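Local coordinates for fiber protein (Snake adenovirus 1, PDB 4UMI) that probably forms the trimeric spikes that project from the vertices of the viral capsid and attach the virion to a host receptor, at residues 107-113 with 150-156; 130-136 with 201-207; 117-121 with 143-148. One frame throughout, in Å; residues are numbered along the deposited sequence. Where two conformers were deposited one is given.

Overall arrangement
The three contacts belong to the fibre head, whose core is built from two antiparallel sheets. Contact 2 lies within the sheet of strands 101-112, 118-128, 131-140 and 198-206, whereas contacts 1 and 3 connect that sheet with the region around strand 148-151 of the other sheet. Contact 3 is nested inside the chain loop closed by contact 1; their centres lie about 12 Å apart, and neighbouring strands 101-112 and 118-128 join them. Contact 2 is about 20 Å from contact 1 and about 24 Å from contact 3, centre to centre, across the middle of the chain, and alternates with both in sequence. Each also has residues against another subunit of the trimer, contact 3 least.

Contact 1: 107-113 with 150-156; sequences IAEELQN and APASAEL
Glu109 reaches from strand 107-112 to the start of the helix at 154, where Ser153 binds both of its carboxylate oxygens. Ser153 OG donates to Glu109 OE1 (2.6 Å) and Ser153 N to Glu109 OE2 (2.8 Å, 169° at the hydrogen), both on the syn side and somewhat out of the carboxylate plane. The glutamate can span this gap because its chain is extended, with CG anti to the backbone N (chi1 -172°). Ser153 is the N-cap: its OG also accepts from Leu156 N at 3.0 Å, so a short hydroxyl serves helix and strand at once.

Beside this grip the packing is close. Leu156 CB lies against Glu109 OE1, Leu111 CG against Pro151 O, and the small Ala150 fits with its CB 3.4 Å from Gln112 O. Apolar contacts join Leu111 CB to Ala150 CB (3.9 Å) and Leu111 CD1 to Leu156 CD2 (4.3 Å). At the other end of the segment, Ile107 CD1 meets Glu155 CG (3.7 Å), where Leu96 and Pro97 of the second subunit also pack.

The wetter side runs along Pro151. One water links Glu109 OE2 to Pro151 O, and a second links that oxygen to Gln112 N. The two Ser153 bonds make the join between sheet and helix polar and directional, and these donors with the helix N-terminus would probably favour the charged form of Glu109.

Contact 2: 130-136 with 201-207; sequences AFTKRTL and SSFYLTE
Three pairs of backbone hydrogen bonds hold strands 131-136 and 201-206 together, at Thr132-Thr206, Arg134-Tyr204 and Leu136-Ser202. Thr132 N to Thr206 O and Leu136 N to Ser202 O are both 2.8 Å. Between them lie the non-hydrogen-bonded pairs Lys133-Leu205 and Thr135-Phe203, where CA-H groups approach opposing carbonyls, as Phe203 CA does Arg134 O at 3.1 Å.

The polar side-chain link is between Arg134 and Tyr204, which run side by side in the same direction. Arg134 NH1 donates to Tyr204 OH (2.6 Å, 161°), with the hydroxyl close to the guanidinium plane. Tyr204 chi1 of 69° sets the ring between its backbone N and carbonyl carbon, whence it leans toward the arginine. Glu125 takes Arg134 NE in a salt bridge, so the long, many-donor side chain connects three strands.

Apolar contacts cover the opposite face. Lys133 CB and Phe131 CB both meet Leu205 CD1, at 3.8 and 4.1 Å. The extended first part of Lys133 lays CD 3.8 Å from Phe203 CD1; the bend at chi3 (58°) then turns CE and NZ. Any cation-pi attraction to Phe203 is long and weak; the ammonium bonds to Gln122 and lies by Phe137, both of the third subunit.

This is regular antiparallel pairing at the margin of a beta-sandwich sheet, with Lys133 and Phe203 facing the third subunit and Arg134, Leu136 and Ser202 packing on Trp168 of their own chain.

Contact 3: 117-121 with 143-148; sequences VSFAF and GLTGPF
The ring of Phe148 carries Phe119 CD1 over the centre of one face, 3.5 Å above its plane, while the carbonyl oxygen of Val117 lies at its edge, in plane. Leu144 CD2 sits at the edge of the Phe119 ring, and Phe148 CE2 approaches the edge of the Phe121 ring, 4.4 Å from Phe121 CE2. These residues form part of the hydrophobic core of the antiparallel beta-sandwich: strand 118-121 of one sheet faces the loop 143-147 and the first residue of strand 148-151 in the other.

The two phenylalanines Phe119 and Phe148 enter from opposing sides and overlap flank to flank. Their planes are inclined at 46° and their centroids lie 4.6 Å apart, so the pair is oblique, neither a parallel stack nor a T. Phe148 is directed into the core by its CG lying anti to the backbone N (chi1 178°). A large flat side chain suits this place because its face takes Phe119 and its edge Val117 O, while its CE2 reaches the edge of the Phe121 ring.

Smaller branched residues pack along the sides. Val117 CG1 touches Phe148 CD1 at 3.9 Å and Leu144 CD1 at 4.1 Å and so sits between loop and ring, while CG2 turns to Gly143 O. Leu144 lies roughly perpendicular to Phe119, its CD2 4.0 Å from Phe119 CZ, and forked methyls let it serve both neighbours. Leu188 of strand 185-190 also packs on Phe119 and Leu144.

At the margin, Asn113 OD1 accepts from Val117 N and Asp142 OD2 from Ser118 N. Val117 O lies 3.4 Å from Phe148 CE1, in the plane of the ring.

Contact 1: 107-113 with 150-156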
# COMPACT_ATOMS: atom_id res chain seq x y z
N ILE A 107 5.65 8.40 -12.70
CA ILE A 107 6.98 9.01 -12.73
C ILE A 107 7.69 8.73 -11.41
O ILE A 107 7.06 8.48 -10.40
CB ILE A 107 6.92 10.55 -12.97
CG1 ILE A 107 6.16 11.30 -11.86
CG2 ILE A 107 6.33 10.88 -14.33
CD1 ILE A 107 6.18 12.82 -11.90
N ALA A 108 9.00 8.79 -11.39
CA ALA A 108 9.79 8.63 -10.20
C ALA A 108 10.95 9.59 -10.22
O ALA A 108 11.43 9.99 -11.29
CB ALA A 108 10.30 7.23 -10.03
N GLU A 109 11.45 9.94 -9.03
CA GLU A 109 12.49 10.95 -8.91
C GLU A 109 13.26 10.70 -7.62
O GLU A 109 12.66 10.32 -6.61
CB GLU A 109 11.78 12.30 -8.86
CG GLU A 109 12.63 13.53 -8.91
CD GLU A 109 11.74 14.73 -9.11
OE1 GLU A 109 10.76 14.66 -9.92
OE2 GLU A 109 12.03 15.75 -8.47
N GLU A 110 14.56 10.97 -7.63
CA GLU A 110 15.41 10.84 -6.46
C GLU A 110 15.71 12.23 -5.94
O GLU A 110 16.09 13.10 -6.73
CB GLU A 110 16.70 10.12 -6.84
CG GLU A 110 17.59 9.80 -5.66
CD GLU A 110 17.19 8.55 -4.94
OE1 GLU A 110 16.48 7.71 -5.54
OE2 GLU A 110 17.59 8.40 -3.77
N LEU A 111 15.50 12.45 -4.65
CA LEU A 111 15.78 13.72 -3.97
C LEU A 111 16.83 13.50 -2.90
O LEU A 111 16.90 12.46 -2.28
CB LEU A 111 14.54 14.31 -3.30
CG LEU A 111 13.51 14.94 -4.23
CD1 LEU A 111 12.90 13.98 -5.23
CD2 LEU A 111 12.41 15.64 -3.49
N GLN A 112 17.67 14.51 -2.70
CA GLN A 112 18.70 14.40 -1.70
C GLN A 112 18.81 15.74 -0.98
O GLN A 112 18.72 16.81 -1.59
CB GLN A 112 20.02 14.03 -2.39
CG GLN A 112 21.19 13.76 -1.48
CD GLN A 112 22.43 13.31 -2.24
OE1 GLN A 112 22.34 12.74 -3.32
NE2 GLN A 112 23.59 13.57 -1.67
N ASN A 113 18.95 15.68 0.34
CA ASN A 113 19.09 16.91 1.13
C ASN A 113 20.56 17.27 1.28
O ASN A 113 21.45 16.58 0.77
CB ASN A 113 18.36 16.85 2.49
CG ASN A 113 19.02 15.93 3.49
OD1 ASN A 113 20.04 15.31 3.22
ND2 ASN A 113 18.43 15.84 4.66
N ALA A 150 14.18 19.05 0.18
CA ALA A 150 14.98 18.98 -1.03
C ALA A 150 14.20 19.51 -2.23
O ALA A 150 12.98 19.48 -2.25
CB ALA A 150 15.41 17.57 -1.29
N PRO A 151 14.93 20.06 -3.21
CA PRO A 151 14.29 20.53 -4.42
C PRO A 151 13.65 19.41 -5.20
O PRO A 151 14.23 18.32 -5.32
CB PRO A 151 15.46 21.10 -5.24
CG PRO A 151 16.61 21.21 -4.31
CD PRO A 151 16.39 20.22 -3.24
N ALA A 152 12.44 19.67 -5.69
CA ALA A 152 11.69 18.71 -6.51
C ALA A 152 11.50 19.29 -7.90
O ALA A 152 11.44 20.50 -8.07
CB ALA A 152 10.36 18.47 -5.87
N SER A 153 11.38 18.42 -8.89
CA SER A 153 11.08 18.86 -10.26
C SER A 153 9.76 19.62 -10.35
O SER A 153 8.89 19.50 -9.48
CB SER A 153 11.03 17.67 -11.20
OG SER A 153 9.89 16.86 -10.98
N ALA A 154 9.59 20.40 -11.42
CA ALA A 154 8.33 21.05 -11.65
C ALA A 154 7.20 20.04 -11.77
O ALA A 154 6.10 20.29 -11.32
CB ALA A 154 8.40 21.87 -12.92
N GLU A 155 7.48 18.91 -12.42
CA GLU A 155 6.43 17.91 -12.63
C GLU A 155 5.99 17.29 -11.31
O GLU A 155 4.79 17.19 -11.05
CB GLU A 155 6.90 16.84 -13.59
CG GLU A 155 5.78 15.90 -13.99
CD GLU A 155 6.14 14.93 -15.12
OE1 GLU A 155 7.31 14.84 -15.54
OE2 GLU A 155 5.22 14.23 -15.56
N LEU A 156 6.96 16.90 -10.48
CA LEU A 156 6.59 16.34 -9.17
C LEU A 156 5.89 17.38 -8.29
O LEU A 156 4.91 17.06 -7.61
CB LEU A 156 7.81 15.77 -8.47
CG LEU A 156 7.55 15.08 -7.14
CD1 LEU A 156 6.52 13.95 -7.23
CD2 LEU A 156 8.84 14.55 -6.57
O HOH W 1 14.68 16.25 -7.78
O HOH W 2 16.69 16.84 -4.61

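Contact 2: 130-136 with 201-207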
# COMPACT_ATOMS: atom_id res chain seq x y z
N ALA A 130 -15.46 7.18 -13.41
CA ALA A 130 -15.59 8.56 -13.01
C ALA A 130 -14.43 9.05 -12.11
O ALA A 130 -14.34 10.25 -11.83
CB ALA A 130 -16.90 8.76 -12.26
N PHE A 131 -13.60 8.14 -11.61
CA PHE A 131 -12.66 8.43 -10.53
C PHE A 131 -11.26 8.63 -11.02
O PHE A 131 -10.81 8.01 -11.99
CB PHE A 131 -12.71 7.35 -9.48
CG PHE A 131 -13.96 7.35 -8.67
CD1 PHE A 131 -15.10 6.77 -9.15
CD2 PHE A 131 -14.00 7.90 -7.40
CE1 PHE A 131 -16.27 6.73 -8.40
CE2 PHE A 131 -15.15 7.89 -6.65
CZ PHE A 131 -16.28 7.29 -7.15
N THR A 132 -10.52 9.43 -10.24
CA THR A 132 -9.09 9.54 -10.39
C THR A 132 -8.45 9.25 -9.06
O THR A 132 -8.90 9.72 -8.01
CB THR A 132 -8.73 10.97 -10.83
OG1 THR A 132 -9.41 11.26 -12.06
CG2 THR A 132 -7.27 11.15 -11.05
N LYS A 133 -7.39 8.44 -9.08
CA LYS A 133 -6.61 8.12 -7.89
C LYS A 133 -5.20 8.62 -8.13
O LYS A 133 -4.58 8.28 -9.13
CB LYS A 133 -6.56 6.62 -7.60
CG LYS A 133 -5.85 6.32 -6.28
CD LYS A 133 -5.86 4.88 -5.73
CE LYS A 133 -5.27 3.89 -6.66
NZ LYS A 133 -5.22 2.58 -5.92
N ARG A 134 -4.67 9.42 -7.23
CA ARG A 134 -3.29 9.88 -7.28
C ARG A 134 -2.55 9.33 -6.08
O ARG A 134 -2.99 9.56 -4.94
CB ARG A 134 -3.17 11.40 -7.33
CG ARG A 134 -3.59 11.92 -8.69
CD ARG A 134 -3.76 13.40 -8.73
NE ARG A 134 -4.29 13.84 -10.04
CZ ARG A 134 -5.21 14.79 -10.23
NH1 ARG A 134 -5.75 15.44 -9.20
NH2 ARG A 134 -5.61 15.09 -11.46
N THR A 135 -1.49 8.58 -6.32
CA THR A 135 -0.71 7.94 -5.26
C THR A 135 0.73 8.43 -5.26
O THR A 135 1.39 8.45 -6.31
CB THR A 135 -0.70 6.42 -5.42
OG1 THR A 135 -2.04 5.91 -5.50
CG2 THR A 135 0.01 5.73 -4.28
N LEU A 136 1.20 8.81 -4.08
CA LEU A 136 2.60 9.11 -3.83
C LEU A 136 3.23 7.91 -3.09
O LEU A 136 2.75 7.56 -2.02
CB LEU A 136 2.73 10.36 -2.98
CG LEU A 136 4.15 10.80 -2.70
CD1 LEU A 136 4.86 11.31 -3.96
CD2 LEU A 136 4.18 11.88 -1.61
N SER A 201 3.01 4.79 1.28
CA SER A 201 2.28 5.45 0.22
C SER A 201 1.13 6.21 0.74
O SER A 201 0.59 5.90 1.83
CB SER A 201 1.84 4.49 -0.86
OG SER A 201 0.99 3.54 -0.35
N SER A 202 0.71 7.23 0.00
CA SER A 202 -0.41 8.07 0.36
C SER A 202 -1.18 8.35 -0.91
O SER A 202 -0.55 8.74 -1.89
CB SER A 202 0.13 9.39 0.94
OG SER A 202 -0.88 10.34 1.26
N PHE A 203 -2.49 8.19 -0.90
CA PHE A 203 -3.29 8.46 -2.10
C PHE A 203 -4.51 9.29 -1.77
O PHE A 203 -4.97 9.35 -0.63
CB PHE A 203 -3.65 7.18 -2.88
CG PHE A 203 -4.53 6.20 -2.15
CD1 PHE A 203 -5.90 6.32 -2.17
CD2 PHE A 203 -3.97 5.15 -1.43
CE1 PHE A 203 -6.70 5.42 -1.50
CE2 PHE A 203 -4.77 4.25 -0.80
CZ PHE A 203 -6.12 4.39 -0.82
N TYR A 204 -5.07 9.90 -2.80
CA TYR A 204 -6.41 10.44 -2.72
C TYR A 204 -7.17 9.97 -3.95
O TYR A 204 -6.60 9.70 -5.00
CB TYR A 204 -6.57 11.92 -2.49
CG TYR A 204 -6.14 12.77 -3.63
CD1 TYR A 204 -4.81 13.14 -3.83
CD2 TYR A 204 -7.06 13.33 -4.47
CE1 TYR A 204 -4.41 13.99 -4.87
CE2 TYR A 204 -6.69 14.20 -5.47
CZ TYR A 204 -5.37 14.52 -5.69
OH TYR A 204 -4.98 15.40 -6.70
N LEU A 205 -8.45 9.81 -3.77
CA LEU A 205 -9.30 9.18 -4.77
C LEU A 205 -10.52 10.03 -4.80
O LEU A 205 -11.12 10.22 -3.72
CB LEU A 205 -9.60 7.70 -4.32
CG LEU A 205 -10.60 6.79 -5.00
CD1 LEU A 205 -10.12 6.53 -6.39
CD2 LEU A 205 -10.81 5.51 -4.23
N THR A 206 -10.86 10.57 -5.97
CA THR A 206 -11.93 11.52 -6.11
C THR A 206 -12.68 11.35 -7.43
O THR A 206 -12.14 10.84 -8.43
CB THR A 206 -11.38 12.94 -6.04
OG1 THR A 206 -12.46 13.87 -6.05
CG2 THR A 206 -10.48 13.24 -7.19
N GLU A 207 -13.94 11.78 -7.44
CA GLU A 207 -14.82 11.81 -8.61
C GLU A 207 -14.82 13.17 -9.27
O GLU A 207 -15.47 13.36 -10.30
CB GLU A 207 -16.25 11.54 -8.17
CG GLU A 207 -16.70 10.14 -8.40
CD GLU A 207 -18.18 9.97 -8.19
OE1 GLU A 207 -18.69 10.31 -7.09
OE2 GLU A 207 -18.83 9.48 -9.12
O HOH W 3 -16.21 12.37 -12.64

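Contact 3: 117-121 with 143-148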
# COMPACT_ATOMS: atom_id res chain seq x y z
N VAL A 117 21.09 12.51 2.95
CA VAL A 117 19.93 11.60 2.99
C VAL A 117 19.28 11.63 1.63
O VAL A 117 19.13 12.69 1.07
CB VAL A 117 18.91 12.02 4.07
CG1 VAL A 117 17.64 11.18 4.01
CG2 VAL A 117 19.51 11.97 5.46
N SER A 118 18.85 10.48 1.15
CA SER A 118 18.21 10.40 -0.15
C SER A 118 16.89 9.65 -0.07
O SER A 118 16.78 8.66 0.66
CB SER A 118 19.13 9.86 -1.20
OG SER A 118 19.40 8.53 -0.95
N PHE A 119 15.92 10.17 -0.81
CA PHE A 119 14.61 9.56 -0.98
C PHE A 119 14.33 9.29 -2.44
O PHE A 119 14.76 10.06 -3.29
CB PHE A 119 13.47 10.48 -0.48
CG PHE A 119 13.14 10.31 0.95
CD1 PHE A 119 13.91 10.86 1.95
CD2 PHE A 119 12.00 9.63 1.30
CE1 PHE A 119 13.55 10.69 3.26
CE2 PHE A 119 11.63 9.46 2.60
CZ PHE A 119 12.41 10.01 3.59
N ALA A 120 13.58 8.23 -2.73
CA ALA A 120 12.95 8.06 -4.02
C ALA A 120 11.48 8.22 -3.82
O ALA A 120 10.87 7.66 -2.88
CB ALA A 120 13.27 6.71 -4.59
N PHE A 121 10.88 9.02 -4.69
CA PHE A 121 9.45 9.23 -4.73
C PHE A 121 8.92 8.73 -6.07
O PHE A 121 9.55 8.95 -7.10
CB PHE A 121 9.09 10.69 -4.56
CG PHE A 121 9.39 11.22 -3.19
CD1 PHE A 121 8.50 11.02 -2.16
CD2 PHE A 121 10.55 11.90 -2.91
CE1 PHE A 121 8.76 11.50 -0.89
CE2 PHE A 121 10.81 12.38 -1.66
CZ PHE A 121 9.94 12.14 -0.66
N GLY A 143 18.05 6.51 7.77
CA GLY A 143 17.31 7.04 8.90
C GLY A 143 17.08 8.52 8.68
O GLY A 143 17.72 9.19 7.85
N LEU A 144 16.14 9.04 9.42
CA LEU A 144 15.83 10.43 9.30
C LEU A 144 15.72 10.98 10.69
O LEU A 144 14.89 10.52 11.49
CB LEU A 144 14.59 10.55 8.44
CG LEU A 144 14.19 11.90 7.91
CD1 LEU A 144 15.24 12.54 7.05
CD2 LEU A 144 12.87 11.78 7.19
N THR A 145 16.53 12.02 10.96
CA THR A 145 16.68 12.62 12.28
C THR A 145 15.96 14.00 12.40
O THR A 145 16.07 14.72 13.42
CB THR A 145 18.17 12.89 12.57
OG1 THR A 145 18.66 13.88 11.65
CG2 THR A 145 19.03 11.62 12.50
N GLY A 146 15.26 14.40 11.35
CA GLY A 146 14.53 15.67 11.31
C GLY A 146 13.85 15.74 9.96
O GLY A 146 13.92 14.82 9.16
N PRO A 147 13.14 16.84 9.68
CA PRO A 147 12.42 16.95 8.41
C PRO A 147 13.37 16.84 7.22
O PRO A 147 14.50 17.28 7.26
CB PRO A 147 11.77 18.34 8.51
CG PRO A 147 11.67 18.59 9.99
CD PRO A 147 12.90 17.99 10.55
N PHE A 148 12.88 16.21 6.16
CA PHE A 148 13.62 16.08 4.92
C PHE A 148 13.16 17.17 3.95
O PHE A 148 11.99 17.27 3.66
CB PHE A 148 13.35 14.70 4.32
CG PHE A 148 14.03 14.49 3.00
CD1 PHE A 148 15.37 14.16 2.95
CD2 PHE A 148 13.33 14.64 1.82
CE1 PHE A 148 16.00 13.96 1.74
CE2 PHE A 148 13.98 14.47 0.61
CZ PHE A 148 15.30 14.11 0.57